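Local coordinates for sorbitol-6-phosphate dehydrogenase (Erwinia amylovora CFBP1430, PDB 5O3Z), which catalyses the NAD-dependent oxidation of sorbitol 6-phosphate at its second carbon to give fructose 6-phosphate, at residues T49-S52 against G57-Y60; G94-A99 against S156-A161; Q170-D175 against I181-L186. All coordinates share one frame; numbering follows the deposited sequence.

The three contacts sample different depths of one Rossmann-type domain. Contact 3 is buried and contact 1 partly so; both pack a helix against the strand that follows it, on the same parallel sheet, yet their centres lie 29 Å apart. Contact 2 is a surface contact between a loop and the start of helix 156-176, whose later turns supply contact 3; the nearest atoms of these two are about 8 Å apart. The chemistry follows the place: an asparagine amide gripping backbone groups near the sheet's outer strand in contact 1, a tyrosine face and bridging waters in contact 2, and aliphatic packing with one water link in contact 3.

Contact 1 of 3, residues T49-S52 against G57-Y60; sequences TINS and GRAY
Asn51, near the end of helix 40-54, presents its side-chain amide to the backbone of residues 57-60 and uses both ends of that amide. OD1 accepts from Ala59 N at 2.7 Å with an N-H...O angle of 166°, the donor lying in the carbonyl plane on a lone pair. The same oxygen takes a second, weak and strongly bent bond from Arg58 N at 2.9 Å. In the other direction ND2 donates to Ala59 O over 2.8 Å, again on a lone pair of that carbonyl, although the acceptor is tilted 21° out of the Asn51 amide plane. The amide thus meets both the N-H and the C=O of Ala59, a two-point grip that fixes its rotation and settles which end is oxygen. Its torsion makes this possible: CG stands anti to the carbonyl carbon (chi1 -63°), which carries the amide across to the Arg58-Ala59 backbone.

Beside this polar grip lies an apolar one. Ile50 sends CG2, the branch anti to its backbone N, onto Ala59 CB at 3.5 Å, so Ala59 is held through its backbone by Asn51 and through its methyl by the residue before, Ile50. Arg58 crosses the Ile50 side chain at about a right angle; its CG comes to 4.1 Å from Ile50 CG2, and the guanidinium then leads away. On the sheet side, Arg58 and Tyr60 form backbone hydrogen bonds with Val33 and Tyr60 also with Val35, placing the chain beside strand 32-37. The whole is the helix-to-strand return of a right-handed beta-alpha-beta unit, strand 32-37, helix 40-54 and strand 59-63, in the Rossmann fold of short-chain dehydrogenases.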
ATOM      1  N   THR A  49      23.546 -27.468  22.486  1.00 35.49           N
ATOM      2  CA  THR A  49      22.663 -28.332  21.663  1.00 41.90           C
ATOM      3  C   THR A  49      23.047 -28.341  20.172  1.00 40.19           C
ATOM      4  O   THR A  49      23.224 -29.390  19.550  1.00 41.08           O
ATOM      5  CB  THR A  49      21.226 -27.859  21.822  1.00 42.37           C
ATOM      6  OG1 THR A  49      20.869 -27.981  23.202  1.00 44.51           O
ATOM      7  CG2 THR A  49      20.245 -28.658  20.928  1.00 45.14           C
ATOM      8  N   ILE A  50      23.201 -27.164  19.587  1.00 41.64           N
ATOM      9  CA  ILE A  50      23.641 -27.054  18.184  1.00 38.64           C
ATOM     10  C   ILE A  50      25.037 -27.660  17.974  1.00 38.43           C
ATOM     11  O   ILE A  50      25.238 -28.420  17.026  1.00 40.82           O
ATOM     12  CB  ILE A  50      23.521 -25.592  17.659  1.00 37.32           C
ATOM     13  CG1 ILE A  50      22.025 -25.270  17.457  1.00 37.73           C
ATOM     14  CG2 ILE A  50      24.345 -25.355  16.366  1.00 36.45           C
ATOM     15  CD1 ILE A  50      21.645 -23.869  17.848  1.00 36.34           C
ATOM     16  N   ASN A  51      26.004 -27.384  18.837  1.00 36.48           N
ATOM     17  CA  ASN A  51      27.325 -28.065  18.683  1.00 37.59           C
ATOM     18  C   ASN A  51      27.312 -29.591  18.968  1.00 34.46           C
ATOM     19  O   ASN A  51      28.049 -30.342  18.347  1.00 37.25           O
ATOM     20  CB  ASN A  51      28.398 -27.384  19.520  1.00 36.18           C
ATOM     21  CG  ASN A  51      28.650 -25.950  19.082  1.00 35.50           C
ATOM     22  OD1 ASN A  51      28.434 -25.576  17.913  1.00 38.77           O
ATOM     23  ND2 ASN A  51      29.145 -25.151  20.000  1.00 33.28           N
ATOM     24  N   SER A  52      26.440 -30.047  19.859  1.00 38.80           N
ATOM     25  CA  SER A  52      26.242 -31.484  20.101  1.00 36.84           C
ATOM     26  C   SER A  52      25.706 -32.248  18.883  1.00 41.35           C
ATOM     27  O   SER A  52      25.817 -33.502  18.855  1.00 36.02           O
ATOM     28  CB  SER A  52      25.263 -31.712  21.251  1.00 39.43           C
ATOM     29  OG  SER A  52      25.900 -31.337  22.460  1.00 44.13           O
ATOM     30  N   GLY A  57      32.120 -25.563  17.820  1.00 41.14           N
ATOM     31  CA  GLY A  57      32.463 -24.266  17.210  1.00 43.71           C
ATOM     32  C   GLY A  57      31.494 -23.882  16.095  1.00 42.04           C
ATOM     33  O   GLY A  57      31.758 -22.954  15.347  1.00 43.26           O
ATOM     34  N   ARG A  58      30.377 -24.593  16.000  1.00 39.19           N
ATOM     35  CA  ARG A  58      29.341 -24.236  15.036  1.00 40.47           C
ATOM     36  C   ARG A  58      28.510 -23.072  15.539  1.00 37.86           C
ATOM     37  O   ARG A  58      28.246 -22.134  14.769  1.00 36.30           O
ATOM     38  CB  ARG A  58      28.418 -25.392  14.734  1.00 40.78           C
ATOM     39  CG  ARG A  58      27.433 -25.056  13.610  1.00 44.74           C
ATOM     40  CD  ARG A  58      27.348 -26.187  12.639  1.00 48.05           C
ATOM     41  NE  ARG A  58      27.721 -25.839  11.291  1.00 53.11           N
ATOM     42  CZ  ARG A  58      27.282 -26.499  10.223  1.00 53.64           C
ATOM     43  NH1 ARG A  58      27.671 -26.118   9.009  1.00 62.74           N
ATOM     44  NH2 ARG A  58      26.494 -27.559  10.357  1.00 50.44           N
ATOM     45  N   ALA A  59      28.119 -23.177  16.809  1.00 34.38           N
ATOM     46  CA  ALA A  59      27.377 -22.147  17.540  1.00 34.89           C
ATOM     47  C   ALA A  59      28.087 -21.638  18.849  1.00 38.60           C
ATOM     48  O   ALA A  59      28.694 -22.439  19.601  1.00 37.55           O
ATOM     49  CB  ALA A  59      26.012 -22.666  17.868  1.00 31.97           C
ATOM     50  N   TYR A  60      28.011 -20.332  19.094  1.00 35.55           N
ATOM     51  CA  TYR A  60      28.366 -19.708  20.397  1.00 35.75           C
ATOM     52  C   TYR A  60      27.205 -18.862  20.919  1.00 34.53           C
ATOM     53  O   TYR A  60      26.441 -18.237  20.131  1.00 28.90           O
ATOM     54  CB  TYR A  60      29.595 -18.825  20.280  1.00 35.25           C
ATOM     55  CG  TYR A  60      30.844 -19.612  20.084  1.00 39.66           C
ATOM     56  CD1 TYR A  60      31.221 -20.057  18.795  1.00 38.73           C
ATOM     57  CD2 TYR A  60      31.659 -19.965  21.186  1.00 39.74           C
ATOM     58  CE1 TYR A  60      32.381 -20.820  18.603  1.00 41.85           C
ATOM     59  CE2 TYR A  60      32.814 -20.736  20.994  1.00 41.24           C
ATOM     60  CZ  TYR A  60      33.167 -21.155  19.720  1.00 41.68           C
ATOM     61  OH  TYR A  60      34.304 -21.890  19.573  1.00 48.23           O
TER

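Contact 2 of 3, residues G94-A99 against S156-A161; sequences GVAKAA and SGYSAA
A chi1 of -164° swings the Tyr158 ring away from its own backbone N, out from helix 156-176 toward residues 94-96, and a chi2 of 67° turns one face to Ala96. Ala96 CB sits over the centre of that face, 4.1 Å from the ring centroid and only 9° off the normal, the geometry of a CH-pi contact. Ala96 CA lies over the same face, 3.9 Å from Tyr158 CD1. Val95 O approaches the ring obliquely, 3.5 Å from Tyr158 CD1, while Gly94 O stands near the ring plane at its edge.

No direct hydrogen bond crosses between the segments; two waters supply the polar links. One donates to Lys97 O, at a short distance whose exact length is doubtful, and accepts from Tyr158 N at 2.9 Å. The other donates to Ala99 O and accepts from Ser156 N, each at 3.0 Å. Both therefore engage amides in the first turn of the helix.

Tyr158 starts a YSAAK sequence, the Tyr-X-X-X-Lys signature of the family, in which the tyrosine is, in relatives, the catalytic one. Around the contact, the loop comes from strand 88-91 and leads into helix 106-133, where Ala160 packs on Phe109 and Ala161 on Ser112 and Asn116; Ser156 packs on Phe121 and Ala160 on Leu168, both of the second subunit.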
ATOM      1  N   GLY A  94      10.516  -8.464  20.825  1.00 46.18           N
ATOM      2  CA  GLY A  94       9.352  -7.606  21.084  1.00 48.47           C
ATOM      3  C   GLY A  94       8.037  -8.345  21.120  1.00 51.15           C
ATOM      4  O   GLY A  94       7.807  -9.233  20.286  1.00 53.95           O
ATOM      5  N   VAL A  95       7.186  -7.960  22.081  1.00 51.64           N
ATOM      6  CA  VAL A  95       5.884  -8.615  22.360  1.00 52.07           C
ATOM      7  C   VAL A  95       4.761  -7.557  22.486  1.00 56.44           C
ATOM      8  O   VAL A  95       5.031  -6.356  22.634  1.00 62.11           O
ATOM      9  CB  VAL A  95       5.918  -9.545  23.621  1.00 50.49           C
ATOM     10  CG1 VAL A  95       7.278 -10.213  23.781  1.00 53.31           C
ATOM     11  CG2 VAL A  95       5.562  -8.816  24.915  1.00 43.91           C
ATOM     12  N   ALA A  96       3.514  -8.024  22.438  1.00 56.54           N
ATOM     13  CA  ALA A  96       2.352  -7.149  22.373  1.00 52.43           C
ATOM     14  C   ALA A  96       1.804  -6.897  23.779  1.00 53.69           C
ATOM     15  O   ALA A  96       1.631  -7.841  24.560  1.00 52.83           O
ATOM     16  CB  ALA A  96       1.279  -7.766  21.478  1.00 52.26           C
ATOM     17  N   LYS A  97       1.565  -5.623  24.098  1.00 53.64           N
ATOM     18  CA  LYS A  97       0.805  -5.242  25.298  1.00 53.16           C
ATOM     19  C   LYS A  97      -0.418  -4.388  24.929  1.00 53.70           C
ATOM     20  O   LYS A  97      -0.278  -3.321  24.286  1.00 54.01           O
ATOM     21  CB  LYS A  97       1.664  -4.501  26.339  1.00 56.19           C
ATOM     22  CG  LYS A  97       0.886  -4.164  27.619  1.00 57.25           C
ATOM     23  CD  LYS A  97       0.162  -5.376  28.228  1.00 64.73           C
ATOM     24  CE  LYS A  97      -0.816  -5.018  29.346  1.00 67.32           C
ATOM     25  NZ  LYS A  97      -0.133  -4.900  30.663  1.00 66.74           N
ATOM     26  N   ALA A  98      -1.589  -4.857  25.379  1.00 46.80           N
ATOM     27  CA  ALA A  98      -2.863  -4.378  24.938  1.00 43.36           C
ATOM     28  C   ALA A  98      -3.541  -3.559  26.022  1.00 44.98           C
ATOM     29  O   ALA A  98      -3.585  -3.979  27.184  1.00 36.62           O
ATOM     30  CB  ALA A  98      -3.766  -5.556  24.585  1.00 44.50           C
ATOM     31  N   ALA A  99      -4.100  -2.417  25.610  1.00 43.98           N
ATOM     32  CA  ALA A  99      -4.933  -1.549  26.440  1.00 42.48           C
ATOM     33  C   ALA A  99      -5.439  -0.444  25.515  1.00 41.35           C
ATOM     34  O   ALA A  99      -4.649   0.055  24.676  1.00 35.14           O
ATOM     35  CB  ALA A  99      -4.123  -0.913  27.571  1.00 41.32           C
ATOM     36  N   SER A 156      -1.618   0.157  20.362  1.00 31.44           N
ATOM     37  CA  SER A 156      -0.923   1.317  19.809  1.00 30.34           C
ATOM     38  C   SER A 156       0.597   1.267  19.875  1.00 29.92           C
ATOM     39  O   SER A 156       1.272   1.636  18.907  1.00 27.97           O
ATOM     40  CB  SER A 156      -1.494   2.618  20.414  1.00 31.25           C
ATOM     41  OG  SER A 156      -1.109   2.788  21.777  1.00 35.61           O
ATOM     42  N   GLY A 157       1.140   0.836  21.028  1.00 27.15           N
ATOM     43  CA  GLY A 157       2.564   0.785  21.216  1.00 26.14           C
ATOM     44  C   GLY A 157       3.243  -0.181  20.285  1.00 24.39           C
ATOM     45  O   GLY A 157       4.256   0.118  19.619  1.00 22.19           O
ATOM     46  N   TYR A 158       2.609  -1.337  20.192  1.00 26.99           N
ATOM     47  CA  TYR A 158       3.019  -2.380  19.274  1.00 27.53           C
ATOM     48  C   TYR A 158       2.919  -1.954  17.776  1.00 22.74           C
ATOM     49  O   TYR A 158       3.873  -2.079  17.077  1.00 24.29           O
ATOM     50  CB  TYR A 158       2.257  -3.669  19.599  1.00 28.39           C
ATOM     51  CG  TYR A 158       2.857  -4.943  18.975  1.00 33.64           C
ATOM     52  CD1 TYR A 158       4.104  -5.423  19.386  1.00 35.42           C
ATOM     53  CD2 TYR A 158       2.160  -5.667  17.980  1.00 34.44           C
ATOM     54  CE1 TYR A 158       4.643  -6.595  18.848  1.00 38.69           C
ATOM     55  CE2 TYR A 158       2.696  -6.841  17.419  1.00 36.45           C
ATOM     56  CZ  TYR A 158       3.936  -7.309  17.873  1.00 39.86           C
ATOM     57  OH  TYR A 158       4.524  -8.444  17.342  1.00 39.18           O
ATOM     58  N   SER A 159       1.803  -1.393  17.318  1.00 24.92           N
ATOM     59  CA  SER A 159       1.709  -0.953  15.921  1.00 23.24           C
ATOM     60  C   SER A 159       2.656   0.180  15.533  1.00 21.79           C
ATOM     61  O   SER A 159       3.278   0.143  14.499  1.00 20.15           O
ATOM     62  CB  SER A 159       0.288  -0.583  15.554  1.00 25.06           C
ATOM     63  OG  SER A 159      -0.497  -1.772  15.393  1.00 25.25           O
ATOM     64  N   ALA A 160       2.757   1.173  16.387  1.00 20.85           N
ATOM     65  CA  ALA A 160       3.668   2.268  16.185  1.00 19.60           C
ATOM     66  C   ALA A 160       5.110   1.742  15.926  1.00 21.55           C
ATOM     67  O   ALA A 160       5.810   2.150  14.984  1.00 22.84           O
ATOM     68  CB  ALA A 160       3.612   3.192  17.406  1.00 20.56           C
ATOM     69  N   ALA A 161       5.526   0.795  16.759  1.00 20.73           N
ATOM     70  CA  ALA A 161       6.883   0.324  16.720  1.00 21.03           C
ATOM     71  C   ALA A 161       7.110  -0.603  15.541  1.00 19.05           C
ATOM     72  O   ALA A 161       8.125  -0.534  14.957  1.00 20.23           O
ATOM     73  CB  ALA A 161       7.181  -0.413  18.005  1.00 22.07           C
TER
HETATM   74  O   HOH W   1       0.965  -2.264  22.389  1.00 41.13           O
HETATM   75  O   HOH W   2      -3.897   1.223  22.009  1.00 41.49           O

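Contact 3 of 3, residues Q170-D175 against I181-L186; sequences QSLALD and ITVHSL
Val183 faces helix 156-176 from the strand and sets its two methyl groups against consecutive residues of that helix, CG1 meeting Leu172 alone and CG2 lying mainly over the Ala173 backbone. The Leu172 and Val183 side chains cross at about a right angle. Val183 CG1 lies 3.9 Å from Leu172 CB and 4.0 Å from Leu172 CD1, so it meets both the base and one tip of the leucine. The other branch, CG2, is turned to the helix backbone, 3.8 Å from both Ala173 N and Ala173 CA, and also reaches Leu172 CB. The valine torsion explains this placing: CG1 is anti to the backbone N (chi1 -170°) and CG2 anti to the carbonyl carbon, which spreads the fork along the helix. Ala173, having only a methyl, brings CB to 4.2 Å from Val183 CB, and the backbones close to 5.3 Å between Ala173 CA and Val183 CA.

The contact is otherwise apolar, but a water links the helix to the residue just before the strand. It donates to Ala173 O at 2.9 Å and to Ile181 O at a shorter distance of doubtful exact length, using both hydrogens to link two backbone carbonyls.

Strand 182-188 is the return strand of the beta-alpha-beta unit made with strand 139-145 and helix 156-176, and Thr182 and His184 pair with Ile140 through the backbone. Helix 106-133 lies alongside, with Tyr120 touching both Leu172 and Val183. Helix 156-176 also faces other subunits: Asp175 bonds to backbone amides of His154 and Ile101 of the second subunit, and Ala173 packs on Met262 of the third, so the helix that covers this strand is shared between the sheet and the tetramer interfaces.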
ATOM      1  N   GLN A 170      13.200   0.183   5.136  1.00 21.30           N
ATOM      2  CA  GLN A 170      13.351   0.795   3.837  1.00 20.76           C
ATOM      3  C   GLN A 170      14.558   1.769   3.788  1.00 21.79           C
ATOM      4  O   GLN A 170      15.304   1.788   2.802  1.00 21.67           O
ATOM      5  CB  GLN A 170      12.030   1.506   3.395  1.00 19.62           C
ATOM      6  CG  GLN A 170      10.877   0.549   3.261  1.00 19.69           C
ATOM      7  CD  GLN A 170       9.610   1.250   2.763  1.00 19.11           C
ATOM      8  OE1 GLN A 170       9.672   2.347   2.284  1.00 18.28           O
ATOM      9  NE2 GLN A 170       8.489   0.577   2.905  1.00 17.85           N
ATOM     10  N   SER A 171      14.709   2.618   4.807  1.00 23.52           N
ATOM     11  CA  SER A 171      15.837   3.508   4.880  1.00 24.86           C
ATOM     12  C   SER A 171      17.162   2.686   4.912  1.00 24.16           C
ATOM     13  O   SER A 171      18.116   3.057   4.228  1.00 24.42           O
ATOM     14  CB  SER A 171      15.818   4.380   6.140  1.00 25.95           C
ATOM     15  OG  SER A 171      14.935   5.471   5.972  1.00 29.55           O
ATOM     16  N   LEU A 172      17.224   1.668   5.779  1.00 22.87           N
ATOM     17  CA  LEU A 172      18.417   0.756   5.791  1.00 22.49           C
ATOM     18  C   LEU A 172      18.761   0.218   4.403  1.00 23.38           C
ATOM     19  O   LEU A 172      19.932   0.230   3.962  1.00 25.23           O
ATOM     20  CB  LEU A 172      18.183  -0.455   6.688  1.00 22.79           C
ATOM     21  CG  LEU A 172      18.125  -0.158   8.203  1.00 23.89           C
ATOM     22  CD1 LEU A 172      17.824  -1.321   9.080  1.00 22.42           C
ATOM     23  CD2 LEU A 172      19.409   0.494   8.639  1.00 24.80           C
ATOM     24  N   ALA A 173      17.740  -0.265   3.715  1.00 21.94           N
ATOM     25  CA  ALA A 173      17.892  -0.825   2.388  1.00 22.01           C
ATOM     26  C   ALA A 173      18.473   0.177   1.471  1.00 21.03           C
ATOM     27  O   ALA A 173      19.338  -0.165   0.670  1.00 23.03           O
ATOM     28  CB  ALA A 173      16.529  -1.343   1.851  1.00 21.76           C
ATOM     29  N   LEU A 174      18.034   1.432   1.558  1.00 21.55           N
ATOM     30  CA  LEU A 174      18.525   2.434   0.645  1.00 22.81           C
ATOM     31  C   LEU A 174      19.966   2.851   1.024  1.00 24.25           C
ATOM     32  O   LEU A 174      20.811   3.167   0.151  1.00 24.78           O
ATOM     33  CB  LEU A 174      17.610   3.660   0.555  1.00 21.93           C
ATOM     34  CG  LEU A 174      16.165   3.467   0.019  1.00 22.20           C
ATOM     35  CD1 LEU A 174      15.479   4.820   0.087  1.00 23.29           C
ATOM     36  CD2 LEU A 174      16.222   2.945  -1.372  1.00 21.70           C
ATOM     37  N   ASP A 175      20.224   2.911   2.323  1.00 25.94           N
ATOM     38  CA  ASP A 175      21.591   3.273   2.794  1.00 26.82           C
ATOM     39  C   ASP A 175      22.583   2.182   2.459  1.00 27.87           C
ATOM     40  O   ASP A 175      23.772   2.483   2.258  1.00 30.44           O
ATOM     41  CB  ASP A 175      21.634   3.497   4.300  1.00 27.56           C
ATOM     42  CG  ASP A 175      21.068   4.822   4.722  1.00 29.20           C
ATOM     43  OD1 ASP A 175      20.372   5.524   3.926  1.00 30.49           O
ATOM     44  OD2 ASP A 175      21.292   5.203   5.887  1.00 27.93           O
ATOM     45  N   ILE A 181      24.124  -5.107   0.454  1.00 24.55           N
ATOM     46  CA  ILE A 181      23.400  -5.683   1.565  1.00 24.79           C
ATOM     47  C   ILE A 181      21.907  -5.395   1.370  1.00 24.51           C
ATOM     48  O   ILE A 181      21.560  -4.270   1.191  1.00 23.07           O
ATOM     49  CB  ILE A 181      23.828  -5.081   2.927  1.00 25.25           C
ATOM     50  CG1 ILE A 181      25.341  -5.273   3.176  1.00 26.69           C
ATOM     51  CG2 ILE A 181      23.096  -5.842   4.034  1.00 26.01           C
ATOM     52  CD1 ILE A 181      25.876  -4.452   4.306  1.00 26.49           C
ATOM     53  N   THR A 182      21.084  -6.423   1.451  1.00 23.36           N
ATOM     54  CA  THR A 182      19.641  -6.300   1.450  1.00 23.89           C
ATOM     55  C   THR A 182      19.017  -6.420   2.872  1.00 23.83           C
ATOM     56  O   THR A 182      19.558  -7.056   3.757  1.00 24.36           O
ATOM     57  CB  THR A 182      18.987  -7.353   0.550  1.00 22.38           C
ATOM     58  OG1 THR A 182      19.062  -8.636   1.157  1.00 24.58           O
ATOM     59  CG2 THR A 182      19.581  -7.388  -0.791  1.00 22.25           C
ATOM     60  N   VAL A 183      17.814  -5.848   3.032  1.00 24.35           N
ATOM     61  CA  VAL A 183      17.133  -5.662   4.315  1.00 22.63           C
ATOM     62  C   VAL A 183      15.645  -5.868   4.059  1.00 22.45           C
ATOM     63  O   VAL A 183      15.095  -5.213   3.137  1.00 22.52           O
ATOM     64  CB  VAL A 183      17.327  -4.225   4.796  1.00 22.83           C
ATOM     65  CG1 VAL A 183      16.835  -4.061   6.279  1.00 22.13           C
ATOM     66  CG2 VAL A 183      18.776  -3.771   4.622  1.00 24.30           C
ATOM     67  N   HIS A 184      15.029  -6.728   4.839  1.00 22.82           N
ATOM     68  CA  HIS A 184      13.600  -7.073   4.809  1.00 22.93           C
ATOM     69  C   HIS A 184      12.993  -7.164   6.146  1.00 24.61           C
ATOM     70  O   HIS A 184      13.684  -7.468   7.130  1.00 23.28           O
ATOM     71  CB  HIS A 184      13.384  -8.420   4.146  1.00 23.19           C
ATOM     72  CG  HIS A 184      13.913  -8.497   2.760  1.00 23.03           C
ATOM     73  ND1 HIS A 184      13.321  -7.800   1.711  1.00 24.12           N
ATOM     74  CD2 HIS A 184      15.005  -9.128   2.244  1.00 23.16           C
ATOM     75  CE1 HIS A 184      14.052  -7.976   0.616  1.00 23.94           C
ATOM     76  NE2 HIS A 184      15.078  -8.792   0.905  1.00 23.84           N
ATOM     77  N   SER A 185      11.674  -6.930   6.202  1.00 21.28           N
ATOM     78  CA  SER A 185      10.894  -7.163   7.375  1.00 20.86           C
ATOM     79  C   SER A 185       9.892  -8.252   7.026  1.00 21.93           C
ATOM     80  O   SER A 185       9.236  -8.219   5.936  1.00 20.53           O
ATOM     81  CB  SER A 185      10.210  -5.859   7.814  1.00 21.49           C
ATOM     82  OG  SER A 185      11.119  -4.976   8.477  1.00 21.62           O
ATOM     83  N   LEU A 186       9.751  -9.221   7.919  1.00 21.02           N
ATOM     84  CA  LEU A 186       8.831 -10.323   7.706  1.00 21.72           C
ATOM     85  C   LEU A 186       7.607 -10.105   8.491  1.00 22.40           C
ATOM     86  O   LEU A 186       7.671 -10.043   9.709  1.00 21.03           O
ATOM     87  CB  LEU A 186       9.452 -11.690   8.125  1.00 23.01           C
ATOM     88  CG  LEU A 186      10.721 -12.177   7.458  1.00 23.71           C
ATOM     89  CD1 LEU A 186      10.963 -13.677   7.756  1.00 24.17           C
ATOM     90  CD2 LEU A 186      10.688 -11.891   5.940  1.00 25.02           C
TER
HETATM   91  O   HOH W   3      19.669  -3.004   0.127  1.00 31.46           O